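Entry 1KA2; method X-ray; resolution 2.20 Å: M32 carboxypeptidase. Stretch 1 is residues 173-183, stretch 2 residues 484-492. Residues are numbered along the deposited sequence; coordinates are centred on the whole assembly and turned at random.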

# COMPACT_ATOMS: atom_id res chain seq x y z
N GLU A 173 13.01 -34.93 14.84
CA GLU A 173 12.95 -35.99 15.84
C GLU A 173 14.13 -35.84 16.79
O GLU A 173 13.98 -35.99 18.00
CB GLU A 173 13.01 -37.34 15.14
CG GLU A 173 12.70 -38.54 16.01
CD GLU A 173 12.51 -39.79 15.17
OE1 GLU A 173 13.45 -40.14 14.43
OE2 GLU A 173 11.43 -40.41 15.25
N LYS A 174 15.29 -35.52 16.23
CA LYS A 174 16.52 -35.35 16.99
C LYS A 174 16.57 -34.18 17.97
O LYS A 174 16.88 -34.37 19.15
CB LYS A 174 17.71 -35.22 16.03
CG LYS A 174 18.94 -34.59 16.71
CD LYS A 174 19.73 -33.70 15.76
CE LYS A 174 20.77 -32.87 16.51
NZ LYS A 174 20.15 -31.84 17.40
N MET A 175 16.31 -32.97 17.48
CA MET A 175 16.38 -31.80 18.35
C MET A 175 15.46 -31.94 19.55
O MET A 175 15.81 -31.56 20.66
CB MET A 175 16.05 -30.52 17.58
CG MET A 175 14.67 -30.45 16.99
SD MET A 175 14.38 -28.90 16.09
CE MET A 175 12.58 -28.88 16.03
N PHE A 176 14.27 -32.50 19.33
CA PHE A 176 13.33 -32.67 20.42
C PHE A 176 13.72 -33.75 21.42
O PHE A 176 13.24 -33.74 22.56
CB PHE A 176 11.92 -32.92 19.86
CG PHE A 176 11.19 -31.66 19.49
CD1 PHE A 176 10.70 -31.47 18.20
CD2 PHE A 176 10.98 -30.66 20.44
CE1 PHE A 176 10.02 -30.30 17.85
CE2 PHE A 176 10.30 -29.49 20.11
CZ PHE A 176 9.81 -29.31 18.81
N GLU A 177 14.58 -34.68 21.01
CA GLU A 177 15.05 -35.73 21.92
C GLU A 177 15.99 -35.07 22.92
O GLU A 177 15.88 -35.28 24.13
CB GLU A 177 15.77 -36.83 21.14
CG GLU A 177 14.87 -37.60 20.20
CD GLU A 177 15.58 -38.72 19.46
OE1 GLU A 177 16.61 -38.44 18.80
OE2 GLU A 177 15.11 -39.87 19.51
N VAL A 178 16.92 -34.28 22.40
CA VAL A 178 17.89 -33.57 23.21
C VAL A 178 17.18 -32.63 24.18
O VAL A 178 17.66 -32.39 25.29
CB VAL A 178 18.85 -32.74 22.33
CG1 VAL A 178 19.65 -31.76 23.18
CG2 VAL A 178 19.78 -33.68 21.58
N LEU A 179 16.04 -32.09 23.76
CA LEU A 179 15.27 -31.18 24.61
C LEU A 179 14.52 -31.94 25.69
O LEU A 179 14.56 -31.56 26.86
CB LEU A 179 14.29 -30.36 23.76
CG LEU A 179 14.70 -28.93 23.36
CD1 LEU A 179 16.21 -28.79 23.31
CD2 LEU A 179 14.08 -28.58 22.01
N GLU A 180 13.83 -33.01 25.31
CA GLU A 180 13.07 -33.79 26.27
C GLU A 180 13.90 -34.43 27.39
O GLU A 180 13.39 -34.65 28.49
CB GLU A 180 12.27 -34.88 25.56
CG GLU A 180 10.87 -34.44 25.19
CD GLU A 180 9.95 -35.59 24.85
OE1 GLU A 180 10.08 -36.17 23.75
OE2 GLU A 180 9.09 -35.92 25.70
N LYS A 181 15.18 -34.71 27.14
CA LYS A 181 16.02 -35.32 28.17
C LYS A 181 16.91 -34.31 28.90
O LYS A 181 17.34 -34.55 30.03
CB LYS A 181 16.89 -36.41 27.55
CG LYS A 181 16.13 -37.39 26.64
CD LYS A 181 15.13 -38.27 27.39
CE LYS A 181 15.81 -39.40 28.15
NZ LYS A 181 14.82 -40.34 28.75
N LYS A 182 17.18 -33.18 28.26
CA LYS A 182 18.05 -32.18 28.87
C LYS A 182 17.38 -30.87 29.25
O LYS A 182 17.73 -30.25 30.25
CB LYS A 182 19.24 -31.94 27.94
CG LYS A 182 19.93 -33.24 27.59
CD LYS A 182 21.19 -33.07 26.76
CE LYS A 182 21.85 -34.43 26.53
NZ LYS A 182 23.04 -34.33 25.66
N LEU A 183 16.39 -30.44 28.46
CA LEU A 183 15.69 -29.19 28.74
C LEU A 183 14.55 -29.41 29.73
O LEU A 183 14.31 -28.59 30.60
CB LEU A 183 15.14 -28.59 27.45
CG LEU A 183 15.02 -27.07 27.32
CD1 LEU A 183 14.18 -26.76 26.09
CD2 LEU A 183 14.37 -26.47 28.55
N ASP A 484 26.37 -27.59 12.33
CA ASP A 484 24.94 -27.71 12.09
C ASP A 484 24.20 -27.33 13.36
O ASP A 484 24.81 -27.14 14.42
CB ASP A 484 24.60 -29.15 11.70
CG ASP A 484 25.23 -29.56 10.39
OD1 ASP A 484 24.63 -29.30 9.33
OD2 ASP A 484 26.34 -30.13 10.42
N MET A 485 22.88 -27.20 13.27
CA MET A 485 22.08 -26.86 14.42
C MET A 485 22.31 -27.92 15.49
O MET A 485 22.46 -29.10 15.17
CB MET A 485 20.59 -26.81 14.04
CG MET A 485 19.66 -26.55 15.22
SD MET A 485 17.92 -26.43 14.76
CE MET A 485 17.36 -28.09 15.05
N ASP A 486 22.36 -27.50 16.74
CA ASP A 486 22.54 -28.41 17.87
C ASP A 486 21.79 -27.87 19.07
O ASP A 486 22.20 -26.88 19.68
CB ASP A 486 24.02 -28.58 18.20
CG ASP A 486 24.24 -29.31 19.52
OD1 ASP A 486 23.60 -30.36 19.75
OD2 ASP A 486 25.06 -28.83 20.34
N ALA A 487 20.70 -28.53 19.40
CA ALA A 487 19.85 -28.13 20.51
C ALA A 487 20.61 -27.87 21.81
O ALA A 487 20.16 -27.08 22.64
CB ALA A 487 18.79 -29.19 20.75
N GLU A 488 21.76 -28.52 21.98
CA GLU A 488 22.57 -28.37 23.19
C GLU A 488 22.81 -26.94 23.66
O GLU A 488 22.81 -26.67 24.87
CB GLU A 488 23.92 -29.08 23.02
CG GLU A 488 23.85 -30.60 23.08
CD GLU A 488 23.29 -31.11 24.39
OE1 GLU A 488 23.61 -30.51 25.44
OE2 GLU A 488 22.53 -32.10 24.37
N TYR A 489 23.02 -26.02 22.72
CA TYR A 489 23.27 -24.62 23.07
C TYR A 489 22.11 -23.97 23.80
O TYR A 489 22.31 -23.23 24.77
CB TYR A 489 23.60 -23.80 21.83
CG TYR A 489 24.96 -24.08 21.26
CD1 TYR A 489 25.13 -25.01 20.24
CD2 TYR A 489 26.09 -23.44 21.77
CE1 TYR A 489 26.40 -25.28 19.73
CE2 TYR A 489 27.36 -23.71 21.27
CZ TYR A 489 27.50 -24.63 20.25
OH TYR A 489 28.74 -24.89 19.73
N PHE A 490 20.90 -24.23 23.33
CA PHE A 490 19.71 -23.66 23.96
C PHE A 490 19.64 -24.11 25.42
O PHE A 490 19.25 -23.34 26.29
CB PHE A 490 18.44 -24.10 23.22
CG PHE A 490 17.18 -23.46 23.75
CD1 PHE A 490 16.92 -22.11 23.54
CD2 PHE A 490 16.27 -24.22 24.48
CE1 PHE A 490 15.76 -21.51 24.05
CE2 PHE A 490 15.11 -23.63 25.00
CZ PHE A 490 14.86 -22.28 24.78
N VAL A 491 20.01 -25.36 25.68
CA VAL A 491 19.98 -25.89 27.04
C VAL A 491 20.98 -25.18 27.96
O VAL A 491 20.66 -24.84 29.10
CB VAL A 491 20.28 -27.41 27.05
CG1 VAL A 491 20.25 -27.93 28.48
CG2 VAL A 491 19.24 -28.14 26.20
N ARG A 492 22.19 -24.94 27.46
CA ARG A 492 23.20 -24.25 28.25
C ARG A 492 22.74 -22.82 28.48
O ARG A 492 22.75 -22.34 29.62
CB ARG A 492 24.55 -24.22 27.54
CG ARG A 492 25.67 -23.69 28.43
CD ARG A 492 26.88 -23.23 27.62
NE ARG A 492 27.19 -24.14 26.53
CZ ARG A 492 28.29 -24.07 25.79
NH1 ARG A 492 29.20 -23.13 26.04
NH2 ARG A 492 28.49 -24.94 24.80

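The apolar centre of this contact is Ala487, whose CA-to-CB bond points toward the helix of residues 173-183. Its methyl group meets three residues on that helix: Ala487 CB lies 3.6 Å from Val178 CG1, 3.7 Å from Leu179 CD1 and 3.8 Å from the backbone Met175 O. The backbones come close here: the CA atoms of Met175 and Ala487 are 5.5 Å apart.

One turn further along, Val491 repeats the pattern. Its CG2 is 4.2 Å from Leu179 CD1 and 4.3 Å from Leu183 CB, while its CG1 reaches to 3.9 Å from Lys182 O. The CA atoms of Leu183 and Val491 are 5.7 Å apart, so the second close register follows eight residues later on the first stretch and four on the second. The two helix axes run in broadly the same direction, at 26°, with a closest approach of 9.9 Å.

Flanking contacts extend the apolar surface. Leu183 CD1 sits 3.4 Å from Phe490 CE2, near the ring plane and therefore at its edge. Towards the other end, Met175 SD packs 3.3 Å from Met485 CE, a contact made from the loop that precedes the second helix.

The polar edge has one firm link: Lys182 NZ donates to Glu488 OE2 at 2.6 Å, a hydrogen bond within a salt bridge. The same OE2 passes 3.1 Å from Val178 CG1, which places the carboxylate against the apolar patch. Lys174 is less well served. Its NZ is 4.4 Å from Asp486 OD1, opposite in charge but beyond salt-bridge range, and this buried nitrogen has no polar partner in the model. Asp486 OD1 instead caps the following helix, accepting a weak bond from Glu488 N at 3.4 Å.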